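Local coordinates for phist (Plasmodium falciparum, PDB 4JLE), which binds the virulence factor PfEMP1 through its PHIST domain, the part present here, and travels with it to knobs on the surface of the infected red cell, at the interface of chains A and B. Sequence-based numbering; all coordinates share one arbitrary frame. Chains: chain A/B, Phist.

Contacts 1 and 2 belong to one two-fold symmetric interface between two PHIST domains, and the centres of their C-alpha atoms lie about 22 Å apart. They share the long helix 117-163 of chain B: residues 138-146 serve contact 2 and residues 151-161, further toward the C-terminus, serve contact 1. On chain A, contact 2 draws on helices 37-72 and 77-110, while contact 1 uses the turn that joins them. One helix of B therefore runs along the helical hairpin of A, greasy in the middle and hydrogen-bonded at the turn. Whether this dimer forms outside the crystal the structure alone does not show.

Contact 1: the interface of chains A and B. Residues chain A 73-74, 76; chain B 151, 154-155, 157-158, 161.
A:Tyr73, in the turn between helices 37-72 and 77-110, lays its side chain across helix 117-163 of chain B. Its CG stands anti to its own carbonyl carbon (chi1 -67°), which sends the ring across the helix. A:Tyr73 CB starts the contact 3.6 Å from CA of B:Gly154, a residue whose missing side chain lets the tyrosine come down close to the helix backbone. CG continues over the same glycine, and CD1 meets its carbonyl. Across the ring from CD1, CE2 of A:Tyr73 lies 3.9 Å from CG of B:Arg151, a methylene of a chain bent at chi2 and chi3. CE1 passes B:Asn158 ND2 and B:Glu155 CG, and the phenol OH of A:Tyr73 ends 3.6 Å from B:Arg151 CG.

The polar half belongs to B:Arg161, extended from CG to NE. B:Arg161 NH1 gives a hydrogen bond of 2.8 Å to A:Tyr73 O, nearly straight at 166°. B:Arg161 NH2 gives another of 2.8 Å to A:Lys74 O. A guanidinium suits this place because its two terminal nitrogens can serve successive carbonyls. B:Asn158 OD1 accepts from B:Arg161 NH1 at 3.2 Å in its own carbonyl plane, helping to fix the guanidinium's rotation, and CB of B:Leu157 covers one face. Tip to tip, B:Leu157 CD1 meets A:Pro76 CD. The site pins the turn of one domain to the neighbouring long helix, probably setting their register.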
ATOM      1  N   TYR A  73      10.937  -0.010 -32.223  1.00 48.61           N
ATOM      2  CA  TYR A  73       9.991  -0.968 -32.775  1.00 47.57           C
ATOM      3  C   TYR A  73       8.690  -0.340 -33.263  1.00 50.71           C
ATOM      4  O   TYR A  73       7.788  -1.086 -33.657  1.00 50.34           O
ATOM      5  CB  TYR A  73       9.692  -2.045 -31.718  1.00 48.35           C
ATOM      6  CG  TYR A  73      10.899  -2.898 -31.423  1.00 51.33           C
ATOM      7  CD1 TYR A  73      11.301  -3.898 -32.304  1.00 53.51           C
ATOM      8  CD2 TYR A  73      11.686  -2.659 -30.302  1.00 52.08           C
ATOM      9  CE1 TYR A  73      12.431  -4.671 -32.051  1.00 55.98           C
ATOM     10  CE2 TYR A  73      12.818  -3.424 -30.039  1.00 53.34           C
ATOM     11  CZ  TYR A  73      13.187  -4.431 -30.916  1.00 64.09           C
ATOM     12  OH  TYR A  73      14.317  -5.185 -30.662  1.00 67.90           O
ATOM     13  N   LYS A  74       8.577   1.018 -33.244  1.00 46.26           N
ATOM     14  CA  LYS A  74       7.381   1.736 -33.682  1.00 45.27           C
ATOM     15  C   LYS A  74       6.136   1.123 -32.978  1.00 48.17           C
ATOM     16  O   LYS A  74       5.179   0.676 -33.623  1.00 48.17           O
ATOM     17  CB  LYS A  74       7.247   1.728 -35.233  1.00 48.18           C
ATOM     18  CG  LYS A  74       8.377   2.436 -35.967  1.00 56.28           C
ATOM     19  CD  LYS A  74       8.268   2.154 -37.448  1.00 62.71           C
ATOM     20  CE  LYS A  74       9.443   2.666 -38.238  1.00 74.28           C
ATOM     21  NZ  LYS A  74       9.287   2.378 -39.690  1.00 86.54           N
ATOM     22  N   PRO A  76       2.732   1.236 -30.997  1.00 45.71           N
ATOM     23  CA  PRO A  76       1.670   2.279 -30.915  1.00 45.77           C
ATOM     24  C   PRO A  76       1.466   2.777 -29.490  1.00 50.09           C
ATOM     25  O   PRO A  76       1.671   2.037 -28.541  1.00 51.40           O
ATOM     26  CB  PRO A  76       0.413   1.582 -31.458  1.00 47.13           C
ATOM     27  CG  PRO A  76       0.942   0.333 -32.195  1.00 50.39           C
ATOM     28  CD  PRO A  76       2.172  -0.071 -31.411  1.00 45.89           C
TER
ATOM     29  N   ARG B 151      10.264  -4.983 -25.794  1.00 50.99           N
ATOM     30  CA  ARG B 151      11.158  -5.526 -26.833  1.00 51.93           C
ATOM     31  C   ARG B 151      10.496  -6.738 -27.485  1.00 56.28           C
ATOM     32  O   ARG B 151      10.490  -6.834 -28.710  1.00 58.11           O
ATOM     33  CB  ARG B 151      12.532  -5.868 -26.224  1.00 50.56           C
ATOM     34  CG  ARG B 151      13.693  -5.998 -27.193  1.00 66.36           C
ATOM     35  CD  ARG B 151      14.998  -5.372 -26.712  1.00 74.11           C
ATOM     36  NE  ARG B 151      15.327  -5.618 -25.302  1.00 75.29           N
ATOM     37  CZ  ARG B 151      15.870  -4.704 -24.500  1.00 83.99           C
ATOM     38  NH1 ARG B 151      16.118  -3.480 -24.951  1.00 74.83           N
ATOM     39  NH2 ARG B 151      16.141  -4.998 -23.235  1.00 64.27           N
ATOM     40  N   GLY B 154       7.454  -5.665 -29.539  1.00 48.88           N
ATOM     41  CA  GLY B 154       8.002  -5.011 -30.721  1.00 48.52           C
ATOM     42  C   GLY B 154       8.499  -6.015 -31.739  1.00 55.90           C
ATOM     43  O   GLY B 154       8.355  -5.802 -32.951  1.00 56.58           O
ATOM     44  N   GLU B 155       9.086  -7.131 -31.254  1.00 54.35           N
ATOM     45  CA  GLU B 155       9.553  -8.226 -32.135  1.00 55.11           C
ATOM     46  C   GLU B 155       8.320  -8.919 -32.800  1.00 63.19           C
ATOM     47  O   GLU B 155       8.343  -9.132 -34.011  1.00 63.20           O
ATOM     48  CB  GLU B 155      10.451  -9.216 -31.376  1.00 55.36           C
ATOM     49  CG  GLU B 155      11.844  -8.655 -31.088  1.00 60.34           C
ATOM     50  CD  GLU B 155      12.671  -9.277 -29.959  1.00 87.25           C
ATOM     51  OE1 GLU B 155      12.140 -10.102 -29.177  1.00 82.73           O
ATOM     52  OE2 GLU B 155      13.867  -8.921 -29.849  1.00 73.48           O
ATOM     53  N   LEU B 157       5.334  -7.542 -33.371  1.00 64.45           N
ATOM     54  CA  LEU B 157       4.771  -6.614 -34.364  1.00 62.70           C
ATOM     55  C   LEU B 157       5.555  -6.679 -35.662  1.00 69.51           C
ATOM     56  O   LEU B 157       4.946  -6.765 -36.723  1.00 71.04           O
ATOM     57  CB  LEU B 157       4.724  -5.157 -33.860  1.00 60.62           C
ATOM     58  CG  LEU B 157       3.786  -4.825 -32.689  1.00 63.31           C
ATOM     59  CD1 LEU B 157       3.927  -3.370 -32.294  1.00 62.54           C
ATOM     60  CD2 LEU B 157       2.328  -5.161 -33.000  1.00 61.75           C
ATOM     61  N   ASN B 158       6.898  -6.638 -35.585  1.00 66.87           N
ATOM     62  CA  ASN B 158       7.776  -6.689 -36.754  1.00 68.09           C
ATOM     63  C   ASN B 158       7.503  -7.975 -37.559  1.00 74.92           C
ATOM     64  O   ASN B 158       7.405  -7.897 -38.791  1.00 74.12           O
ATOM     65  CB  ASN B 158       9.252  -6.561 -36.339  1.00 68.38           C
ATOM     66  CG  ASN B 158       9.732  -5.138 -36.079  1.00 94.84           C
ATOM     67  OD1 ASN B 158       8.971  -4.155 -36.125  1.00 96.38           O
ATOM     68  ND2 ASN B 158      11.025  -4.988 -35.813  1.00 83.33           N
ATOM     69  N   ARG B 161       4.267  -7.529 -39.399  1.00 82.12           N
ATOM     70  CA  ARG B 161       4.573  -6.535 -40.437  1.00 82.25           C
ATOM     71  C   ARG B 161       5.358  -7.163 -41.614  1.00 91.45           C
ATOM     72  O   ARG B 161       5.044  -6.867 -42.764  1.00 90.71           O
ATOM     73  CB  ARG B 161       5.359  -5.354 -39.859  1.00 78.05           C
ATOM     74  CG  ARG B 161       4.510  -4.404 -39.016  1.00 75.26           C
ATOM     75  CD  ARG B 161       5.373  -3.638 -38.044  1.00 74.15           C
ATOM     76  NE  ARG B 161       4.592  -2.779 -37.154  1.00 73.16           N
ATOM     77  CZ  ARG B 161       5.088  -2.188 -36.072  1.00 76.36           C
ATOM     78  NH1 ARG B 161       6.358  -2.377 -35.728  1.00 65.59           N
ATOM     79  NH2 ARG B 161       4.317  -1.417 -35.317  1.00 53.35           N
TER

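Contact 2: the interface of chains A and B. Residues chain A 55, 58-59, 62-63, 87, 90-91, 94; chain B 138, 142-143, 146.
This is an apolar helix-to-hairpin interface, in which helix 117-163 of chain B packs against helices 37-72 and 77-110 of chain A; it supplies a greasy middle for the two-domain assembly, though the crystal alone does not prove that the pair is biological. Within this patch the chains are held by packing alone, with no polar bond between the residues described.

B:Trp142 carries the broadest surface. Its CG is anti to the carbonyl carbon, and chi2 of 84° turns the indole so that A:Met91 can approach a face. The methylene CG of A:Met91 sits over the five-membered ring of B:Trp142, 3.6 Å from its centroid, a CH-pi contact, while SD reaches B:Trp142 CG. Methionine suits the place because its slim, polarisable chain can follow an aromatic surface. At the benzo end, B:Trp142 CH2 meets A:Glu90 CB at 3.4 Å. The carboxylate of A:Glu90 stands almost perpendicular to the indole, 85° between planes, with OE2 in plane at the ring edge, where the electropositive C-H rim may suit a negative charge.

B:Met138, with CG anti to its backbone N (chi1 174°), inserts its bent tip between residues of helix 37-72. B:Met138 CE touches A:Val58 CG1 at 3.5 Å and also meets A:Glu59 CG, the aliphatic part of an acidic chain. A:Ile62 fills the next stretch with both branches: CD1 meets B:Trp142 CB at 3.8 Å, and CG2 meets B:Leu146 CD1. The other methyl of B:Leu146, CD2, lies 3.8 Å from A:Ala87 CB, where a small residue lets the leucine settle near helix 77-110. At the opposite end, B:Met138, crossing A:Phe55 at about a right angle, brings SD to 3.4 Å from A:Phe55 CD2.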
ATOM      1  N   PHE A  55      10.423   9.349  -6.012  1.00 48.54           N
ATOM      2  CA  PHE A  55       9.870   8.112  -6.593  1.00 48.44           C
ATOM      3  C   PHE A  55       9.361   8.360  -8.043  1.00 51.17           C
ATOM      4  O   PHE A  55       9.597   7.547  -8.953  1.00 48.85           O
ATOM      5  CB  PHE A  55       8.750   7.549  -5.699  1.00 49.92           C
ATOM      6  CG  PHE A  55       7.746   6.620  -6.365  1.00 52.09           C
ATOM      7  CD1 PHE A  55       6.571   7.127  -6.937  1.00 56.92           C
ATOM      8  CD2 PHE A  55       7.977   5.250  -6.433  1.00 52.90           C
ATOM      9  CE1 PHE A  55       5.648   6.273  -7.570  1.00 57.17           C
ATOM     10  CE2 PHE A  55       7.070   4.398  -7.095  1.00 55.28           C
ATOM     11  CZ  PHE A  55       5.907   4.912  -7.641  1.00 54.73           C
ATOM     12  N   VAL A  58      12.095   8.534 -10.537  1.00 38.38           N
ATOM     13  CA  VAL A  58      12.538   7.189 -10.937  1.00 38.14           C
ATOM     14  C   VAL A  58      11.607   6.659 -12.040  1.00 42.96           C
ATOM     15  O   VAL A  58      12.090   6.169 -13.061  1.00 45.00           O
ATOM     16  CB  VAL A  58      12.647   6.172  -9.764  1.00 42.36           C
ATOM     17  CG1 VAL A  58      13.097   4.794 -10.269  1.00 41.54           C
ATOM     18  CG2 VAL A  58      13.586   6.669  -8.663  1.00 43.27           C
ATOM     19  N   GLU A  59      10.291   6.794 -11.859  1.00 39.35           N
ATOM     20  CA  GLU A  59       9.315   6.348 -12.869  1.00 40.16           C
ATOM     21  C   GLU A  59       9.502   7.029 -14.206  1.00 44.28           C
ATOM     22  O   GLU A  59       9.432   6.363 -15.240  1.00 44.78           O
ATOM     23  CB  GLU A  59       7.889   6.601 -12.416  1.00 41.67           C
ATOM     24  CG  GLU A  59       7.420   5.637 -11.361  1.00 56.07           C
ATOM     25  CD  GLU A  59       5.942   5.823 -11.109  1.00 77.22           C
ATOM     26  OE1 GLU A  59       5.190   4.857 -11.350  1.00 63.57           O
ATOM     27  OE2 GLU A  59       5.523   6.959 -10.793  1.00 76.67           O
ATOM     28  N   ILE A  62      12.465   5.522 -15.968  1.00 38.65           N
ATOM     29  CA  ILE A  62      12.158   4.209 -16.540  1.00 37.32           C
ATOM     30  C   ILE A  62      11.416   4.402 -17.853  1.00 40.88           C
ATOM     31  O   ILE A  62      11.795   3.810 -18.869  1.00 41.74           O
ATOM     32  CB  ILE A  62      11.351   3.319 -15.544  1.00 38.24           C
ATOM     33  CG1 ILE A  62      12.170   3.015 -14.256  1.00 36.97           C
ATOM     34  CG2 ILE A  62      10.904   1.999 -16.240  1.00 37.79           C
ATOM     35  CD1 ILE A  62      11.312   2.592 -13.030  1.00 35.51           C
ATOM     36  N   PHE A  63      10.367   5.241 -17.820  1.00 34.95           N
ATOM     37  CA  PHE A  63       9.494   5.512 -18.952  1.00 35.12           C
ATOM     38  C   PHE A  63      10.253   6.166 -20.094  1.00 39.33           C
ATOM     39  O   PHE A  63       9.962   5.844 -21.230  1.00 39.49           O
ATOM     40  CB  PHE A  63       8.278   6.351 -18.518  1.00 36.49           C
ATOM     41  CG  PHE A  63       7.323   5.620 -17.585  1.00 37.69           C
ATOM     42  CD1 PHE A  63       7.238   4.226 -17.593  1.00 39.90           C
ATOM     43  CD2 PHE A  63       6.461   6.324 -16.756  1.00 38.72           C
ATOM     44  CE1 PHE A  63       6.357   3.553 -16.734  1.00 39.51           C
ATOM     45  CE2 PHE A  63       5.586   5.644 -15.889  1.00 40.71           C
ATOM     46  CZ  PHE A  63       5.539   4.270 -15.891  1.00 38.10           C
ATOM     47  N   ALA A  87       2.088  -0.523 -14.990  1.00 42.87           N
ATOM     48  CA  ALA A  87       3.399  -0.550 -14.335  1.00 40.79           C
ATOM     49  C   ALA A  87       3.453   0.486 -13.227  1.00 41.64           C
ATOM     50  O   ALA A  87       3.978   0.203 -12.163  1.00 40.97           O
ATOM     51  CB  ALA A  87       4.502  -0.292 -15.356  1.00 41.47           C
ATOM     52  N   GLU A  90       1.681  -0.849 -10.209  1.00 42.05           N
ATOM     53  CA  GLU A  90       2.483  -1.907  -9.572  1.00 42.62           C
ATOM     54  C   GLU A  90       3.624  -1.287  -8.748  1.00 45.72           C
ATOM     55  O   GLU A  90       3.816  -1.687  -7.609  1.00 45.30           O
ATOM     56  CB  GLU A  90       3.068  -2.867 -10.609  1.00 44.34           C
ATOM     57  CG  GLU A  90       2.039  -3.667 -11.382  1.00 60.91           C
ATOM     58  CD  GLU A  90       2.710  -4.761 -12.177  1.00 88.98           C
ATOM     59  OE1 GLU A  90       2.981  -4.535 -13.376  1.00 97.98           O
ATOM     60  OE2 GLU A  90       3.059  -5.803 -11.575  1.00 82.30           O
ATOM     61  N   MET A  91       4.328  -0.266  -9.309  1.00 38.86           N
ATOM     62  CA  MET A  91       5.424   0.431  -8.638  1.00 37.36           C
ATOM     63  C   MET A  91       4.921   1.204  -7.463  1.00 43.10           C
ATOM     64  O   MET A  91       5.539   1.145  -6.396  1.00 44.68           O
ATOM     65  CB  MET A  91       6.176   1.359  -9.591  1.00 39.17           C
ATOM     66  CG  MET A  91       6.926   0.597 -10.632  1.00 42.73           C
ATOM     67  SD  MET A  91       7.984   1.526 -11.763  1.00 45.66           S
ATOM     68  CE  MET A  91       6.791   2.264 -12.889  1.00 40.96           C
ATOM     69  N   TYR A  94       4.238  -1.173  -4.554  1.00 42.09           N
ATOM     70  CA  TYR A  94       5.477  -1.493  -3.850  1.00 40.24           C
ATOM     71  C   TYR A  94       5.942  -0.312  -3.022  1.00 45.41           C
ATOM     72  O   TYR A  94       6.376  -0.530  -1.909  1.00 46.40           O
ATOM     73  CB  TYR A  94       6.559  -1.926  -4.844  1.00 41.00           C
ATOM     74  CG  TYR A  94       6.474  -3.401  -5.161  1.00 42.49           C
ATOM     75  CD1 TYR A  94       6.939  -4.355  -4.254  1.00 44.96           C
ATOM     76  CD2 TYR A  94       5.857  -3.852  -6.325  1.00 42.09           C
ATOM     77  CE1 TYR A  94       6.837  -5.717  -4.519  1.00 45.18           C
ATOM     78  CE2 TYR A  94       5.757  -5.220  -6.605  1.00 43.11           C
ATOM     79  CZ  TYR A  94       6.240  -6.147  -5.688  1.00 51.93           C
ATOM     80  OH  TYR A  94       6.164  -7.502  -5.889  1.00 56.85           O
TER
ATOM     81  N   MET B 138      14.049  -0.492  -7.555  0.50 43.56           N
ATOM     82  CA  MET B 138      12.848  -0.216  -8.355  0.50 40.46           C
ATOM     83  C   MET B 138      13.228   0.157  -9.794  0.50 45.16           C
ATOM     84  O   MET B 138      12.574  -0.287 -10.747  0.50 44.88           O
ATOM     85  CB  MET B 138      12.063   0.941  -7.685  0.50 41.02           C
ATOM     86  CG  MET B 138      10.862   1.444  -8.466  0.50 42.36           C
ATOM     87  SD  MET B 138      10.185   2.984  -7.796  0.50 44.69           S
ATOM     88  CE  MET B 138       9.850   3.839  -9.285  0.50 40.92           C
ATOM     89  N   TRP B 142      12.104  -2.602 -12.663  1.00 41.72           N
ATOM     90  CA  TRP B 142      11.083  -2.183 -13.608  1.00 41.62           C
ATOM     91  C   TRP B 142      11.661  -1.812 -14.948  1.00 44.32           C
ATOM     92  O   TRP B 142      11.006  -2.085 -15.962  1.00 44.36           O
ATOM     93  CB  TRP B 142      10.223  -1.095 -12.987  1.00 41.32           C
ATOM     94  CG  TRP B 142       9.504  -1.705 -11.821  1.00 44.54           C
ATOM     95  CD1 TRP B 142       9.980  -1.856 -10.546  1.00 48.33           C
ATOM     96  CD2 TRP B 142       8.332  -2.509 -11.904  1.00 45.16           C
ATOM     97  NE1 TRP B 142       9.129  -2.647  -9.811  1.00 48.81           N
ATOM     98  CE2 TRP B 142       8.115  -3.075 -10.628  1.00 50.51           C
ATOM     99  CE3 TRP B 142       7.417  -2.784 -12.934  1.00 47.52           C
ATOM    100  CZ2 TRP B 142       7.020  -3.891 -10.355  1.00 50.74           C
ATOM    101  CZ3 TRP B 142       6.310  -3.558 -12.647  1.00 49.44           C
ATOM    102  CH2 TRP B 142       6.147  -4.141 -11.391  1.00 50.10           C
ATOM    103  N   LYS B 143      12.921  -1.330 -14.998  1.00 40.83           N
ATOM    104  CA  LYS B 143      13.549  -1.057 -16.291  1.00 42.11           C
ATOM    105  C   LYS B 143      13.664  -2.367 -17.060  1.00 46.92           C
ATOM    106  O   LYS B 143      13.362  -2.415 -18.242  1.00 46.24           O
ATOM    107  CB  LYS B 143      14.919  -0.405 -16.095  1.00 46.20           C
ATOM    108  CG  LYS B 143      15.458   0.314 -17.309  1.00 56.58           C
ATOM    109  CD  LYS B 143      16.883   0.796 -17.073  1.00 63.84           C
ATOM    110  CE  LYS B 143      17.781   0.428 -18.232  1.00 71.13           C
ATOM    111  NZ  LYS B 143      19.035   1.211 -18.232  1.00 80.75           N
ATOM    112  N   LEU B 146       9.867  -3.960 -18.003  1.00 45.51           N
ATOM    113  CA  LEU B 146       9.257  -3.258 -19.132  1.00 44.75           C
ATOM    114  C   LEU B 146      10.079  -3.364 -20.390  1.00 46.94           C
ATOM    115  O   LEU B 146       9.494  -3.484 -21.470  1.00 47.86           O
ATOM    116  CB  LEU B 146       9.002  -1.808 -18.767  1.00 44.93           C
ATOM    117  CG  LEU B 146       7.913  -1.583 -17.705  1.00 49.69           C
ATOM    118  CD1 LEU B 146       8.053  -0.223 -17.062  1.00 50.08           C
ATOM    119  CD2 LEU B 146       6.523  -1.688 -18.316  1.00 51.45           C
TER